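Local coordinates for metallopeptidase family protein (Thermus thermophilus, PDB 2EJQ) that is of unknown function but binds metal ions and is probably a zincin-like metallopeptidase, at residues T2-F6 and L70-F75. The protein carries 1 engineered substitution. Numbering follows the deposited sequence.
Sequences TYEAF and LYYGSF
L70, near the end of strand 67-71, meets F6 through its CB, 4.5 Å from F6 CE2 and near the F6 ring plane. Two residues on, at the start of helix 72-78, Y72 lays its ring against both Y3 and F6. With CG anti to the backbone N (chi1 177°), the ring points toward the start of helix 3-16, with Y72 OH 3.5 Å from T2 C. Y3 turns its CD1 edge to the Y72 ring in an offset edge-to-face pair, the planes at 66°, while Y3 CA makes a CH-pi contact over a face, 4.1 Å from the ring centroid. Y72 CD1 sits over one face of F6, 3.3 Å from F6 CG, the two rings inclined at 46°. Were Y72 cut back to alanine, Y3 would probably lose the face its edge rests on and F6 the cover over one of its faces, leaving a gap beside both rings. F75 offers a face to the tip of F6: F6 CZ stands over the ring centre in an edge-to-face pair with centroids 4.9 Å apart. Helix 85-105 adds V89 against F6 and W85 against Y72 and F75. The result is an aromatic cluster joining the N-terminal helix to the strand-to-helix junction of a probable zincin-like fold.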
ATOM      1  N   THR A   2      11.258  -8.621 -12.316  1.00 53.77           N
ATOM      2  CA  THR A   2      10.371  -9.797 -12.074  1.00 53.73           C
ATOM      3  C   THR A   2       9.567  -9.511 -10.825  1.00 52.07           C
ATOM      4  O   THR A   2       9.946  -8.660 -10.023  1.00 47.99           O
ATOM      5  CB  THR A   2      11.179 -11.087 -11.838  1.00 54.28           C
ATOM      6  OG1 THR A   2      11.914 -10.975 -10.614  1.00 50.34           O
ATOM      7  CG2 THR A   2      12.150 -11.324 -12.980  1.00 51.26           C
ATOM      8  N   TYR A   3       8.462 -10.227 -10.659  1.00 46.57           N
ATOM      9  CA  TYR A   3       7.594 -10.029  -9.506  1.00 50.26           C
ATOM     10  C   TYR A   3       8.296 -10.377  -8.198  1.00 53.46           C
ATOM     11  O   TYR A   3       8.084  -9.720  -7.170  1.00 47.36           O
ATOM     12  CB  TYR A   3       6.335 -10.882  -9.653  1.00 44.42           C
ATOM     13  CG  TYR A   3       5.372 -10.751  -8.495  1.00 46.20           C
ATOM     14  CD1 TYR A   3       4.631  -9.583  -8.298  1.00 52.38           C
ATOM     15  CD2 TYR A   3       5.203 -11.794  -7.596  1.00 44.92           C
ATOM     16  CE1 TYR A   3       3.740  -9.463  -7.228  1.00 49.88           C
ATOM     17  CE2 TYR A   3       4.321 -11.683  -6.528  1.00 48.05           C
ATOM     18  CZ  TYR A   3       3.593 -10.521  -6.352  1.00 49.49           C
ATOM     19  OH  TYR A   3       2.709 -10.440  -5.311  1.00 53.24           O
ATOM     20  N   GLU A   4       9.134 -11.412  -8.253  1.00 52.66           N
ATOM     21  CA  GLU A   4       9.877 -11.882  -7.087  1.00 55.93           C
ATOM     22  C   GLU A   4      10.809 -10.786  -6.620  1.00 54.92           C
ATOM     23  O   GLU A   4      10.915 -10.498  -5.429  1.00 54.63           O
ATOM     24  CB  GLU A   4      10.706 -13.126  -7.433  1.00 53.86           C
ATOM     25  CG  GLU A   4       9.906 -14.350  -7.894  1.00 69.80           C
ATOM     26  CD  GLU A   4       9.207 -14.157  -9.244  1.00 75.24           C
ATOM     27  OE1 GLU A   4       9.783 -13.504 -10.144  1.00 74.21           O
ATOM     28  OE2 GLU A   4       8.082 -14.677  -9.412  1.00 79.94           O
ATOM     29  N   ALA A   5      11.490 -10.175  -7.580  1.00 51.96           N
ATOM     30  CA  ALA A   5      12.424  -9.109  -7.270  1.00 49.83           C
ATOM     31  C   ALA A   5      11.695  -7.886  -6.716  1.00 48.14           C
ATOM     32  O   ALA A   5      12.235  -7.171  -5.866  1.00 46.72           O
ATOM     33  CB  ALA A   5      13.221  -8.739  -8.516  1.00 46.49           C
ATOM     34  N   PHE A   6      10.479  -7.652  -7.207  1.00 42.62           N
ATOM     35  CA  PHE A   6       9.669  -6.526  -6.761  1.00 43.87           C
ATOM     36  C   PHE A   6       9.288  -6.730  -5.291  1.00 44.02           C
ATOM     37  O   PHE A   6       9.422  -5.818  -4.478  1.00 40.51           O
ATOM     38  CB  PHE A   6       8.398  -6.406  -7.610  1.00 40.33           C
ATOM     39  CG  PHE A   6       7.533  -5.225  -7.249  1.00 42.92           C
ATOM     40  CD1 PHE A   6       7.924  -3.928  -7.575  1.00 39.42           C
ATOM     41  CD2 PHE A   6       6.335  -5.409  -6.559  1.00 41.85           C
ATOM     42  CE1 PHE A   6       7.142  -2.830  -7.221  1.00 37.31           C
ATOM     43  CE2 PHE A   6       5.545  -4.314  -6.200  1.00 38.55           C
ATOM     44  CZ  PHE A   6       5.952  -3.021  -6.533  1.00 40.89           C
ATOM     45  N   LEU A  70       0.125  -3.107  -2.544  1.00 40.16           N
ATOM     46  CA  LEU A  70       0.900  -2.624  -3.678  1.00 41.86           C
ATOM     47  C   LEU A  70       0.481  -3.464  -4.888  1.00 44.86           C
ATOM     48  O   LEU A  70       0.281  -4.676  -4.773  1.00 43.83           O
ATOM     49  CB  LEU A  70       2.406  -2.760  -3.421  1.00 44.43           C
ATOM     50  CG  LEU A  70       3.064  -1.759  -2.452  1.00 50.33           C
ATOM     51  CD1 LEU A  70       4.562  -2.009  -2.386  1.00 46.49           C
ATOM     52  CD2 LEU A  70       2.809  -0.347  -2.917  1.00 52.52           C
ATOM     53  N   TYR A  71       0.326  -2.819  -6.041  1.00 39.26           N
ATOM     54  CA  TYR A  71      -0.086  -3.518  -7.250  1.00 40.96           C
ATOM     55  C   TYR A  71       1.067  -3.531  -8.250  1.00 41.27           C
ATOM     56  O   TYR A  71       1.326  -2.536  -8.922  1.00 39.06           O
ATOM     57  CB  TYR A  71      -1.308  -2.818  -7.839  1.00 39.20           C
ATOM     58  CG  TYR A  71      -2.459  -2.768  -6.860  1.00 47.15           C
ATOM     59  CD1 TYR A  71      -3.129  -3.932  -6.491  1.00 50.05           C
ATOM     60  CD2 TYR A  71      -2.842  -1.565  -6.257  1.00 42.52           C
ATOM     61  CE1 TYR A  71      -4.141  -3.909  -5.550  1.00 49.43           C
ATOM     62  CE2 TYR A  71      -3.856  -1.535  -5.313  1.00 51.22           C
ATOM     63  CZ  TYR A  71      -4.499  -2.712  -4.962  1.00 50.49           C
ATOM     64  OH  TYR A  71      -5.488  -2.701  -4.008  1.00 47.54           O
ATOM     65  N   TYR A  72       1.757  -4.665  -8.338  1.00 39.59           N
ATOM     66  CA  TYR A  72       2.879  -4.798  -9.254  1.00 43.58           C
ATOM     67  C   TYR A  72       2.482  -4.504 -10.700  1.00 42.17           C
ATOM     68  O   TYR A  72       3.228  -3.858 -11.431  1.00 36.61           O
ATOM     69  CB  TYR A  72       3.479  -6.199  -9.148  1.00 45.91           C
ATOM     70  CG  TYR A  72       4.616  -6.451 -10.113  1.00 46.64           C
ATOM     71  CD1 TYR A  72       5.789  -5.702 -10.042  1.00 47.12           C
ATOM     72  CD2 TYR A  72       4.521  -7.443 -11.093  1.00 44.27           C
ATOM     73  CE1 TYR A  72       6.841  -5.932 -10.917  1.00 50.39           C
ATOM     74  CE2 TYR A  72       5.572  -7.685 -11.980  1.00 44.05           C
ATOM     75  CZ  TYR A  72       6.733  -6.925 -11.884  1.00 53.51           C
ATOM     76  OH  TYR A  72       7.802  -7.166 -12.720  1.00 49.51           O
ATOM     77  N   GLY A  73       1.301  -4.960 -11.104  1.00 41.75           N
ATOM     78  CA  GLY A  73       0.851  -4.717 -12.465  1.00 43.30           C
ATOM     79  C   GLY A  73       0.702  -3.241 -12.799  1.00 47.30           C
ATOM     80  O   GLY A  73       0.942  -2.824 -13.935  1.00 45.39           O
ATOM     81  N   SER A  74       0.286  -2.440 -11.818  1.00 45.84           N
ATOM     82  CA  SER A  74       0.131  -1.010 -12.045  1.00 45.19           C
ATOM     83  C   SER A  74       1.491  -0.370 -12.282  1.00 43.77           C
ATOM     84  O   SER A  74       1.609   0.533 -13.102  1.00 41.59           O
ATOM     85  CB  SER A  74      -0.554  -0.342 -10.856  1.00 44.60           C
ATOM     86  OG  SER A  74      -1.899  -0.748 -10.761  1.00 42.74           O
ATOM     87  N   PHE A  75       2.509  -0.832 -11.553  1.00 41.87           N
ATOM     88  CA  PHE A  75       3.870  -0.319 -11.707  1.00 43.47           C
ATOM     89  C   PHE A  75       4.385  -0.604 -13.126  1.00 44.36           C
ATOM     90  O   PHE A  75       5.020   0.248 -13.752  1.00 39.20           O
ATOM     91  CB  PHE A  75       4.831  -0.969 -10.692  1.00 32.33           C
ATOM     92  CG  PHE A  75       4.759  -0.381  -9.293  1.00 43.24           C
ATOM     93  CD1 PHE A  75       3.727  -0.729  -8.426  1.00 36.46           C
ATOM     94  CD2 PHE A  75       5.739   0.512  -8.842  1.00 41.33           C
ATOM     95  CE1 PHE A  75       3.666  -0.207  -7.139  1.00 38.87           C
ATOM     96  CE2 PHE A  75       5.686   1.044  -7.545  1.00 41.56           C
ATOM     97  CZ  PHE A  75       4.651   0.685  -6.695  1.00 41.12           C
TER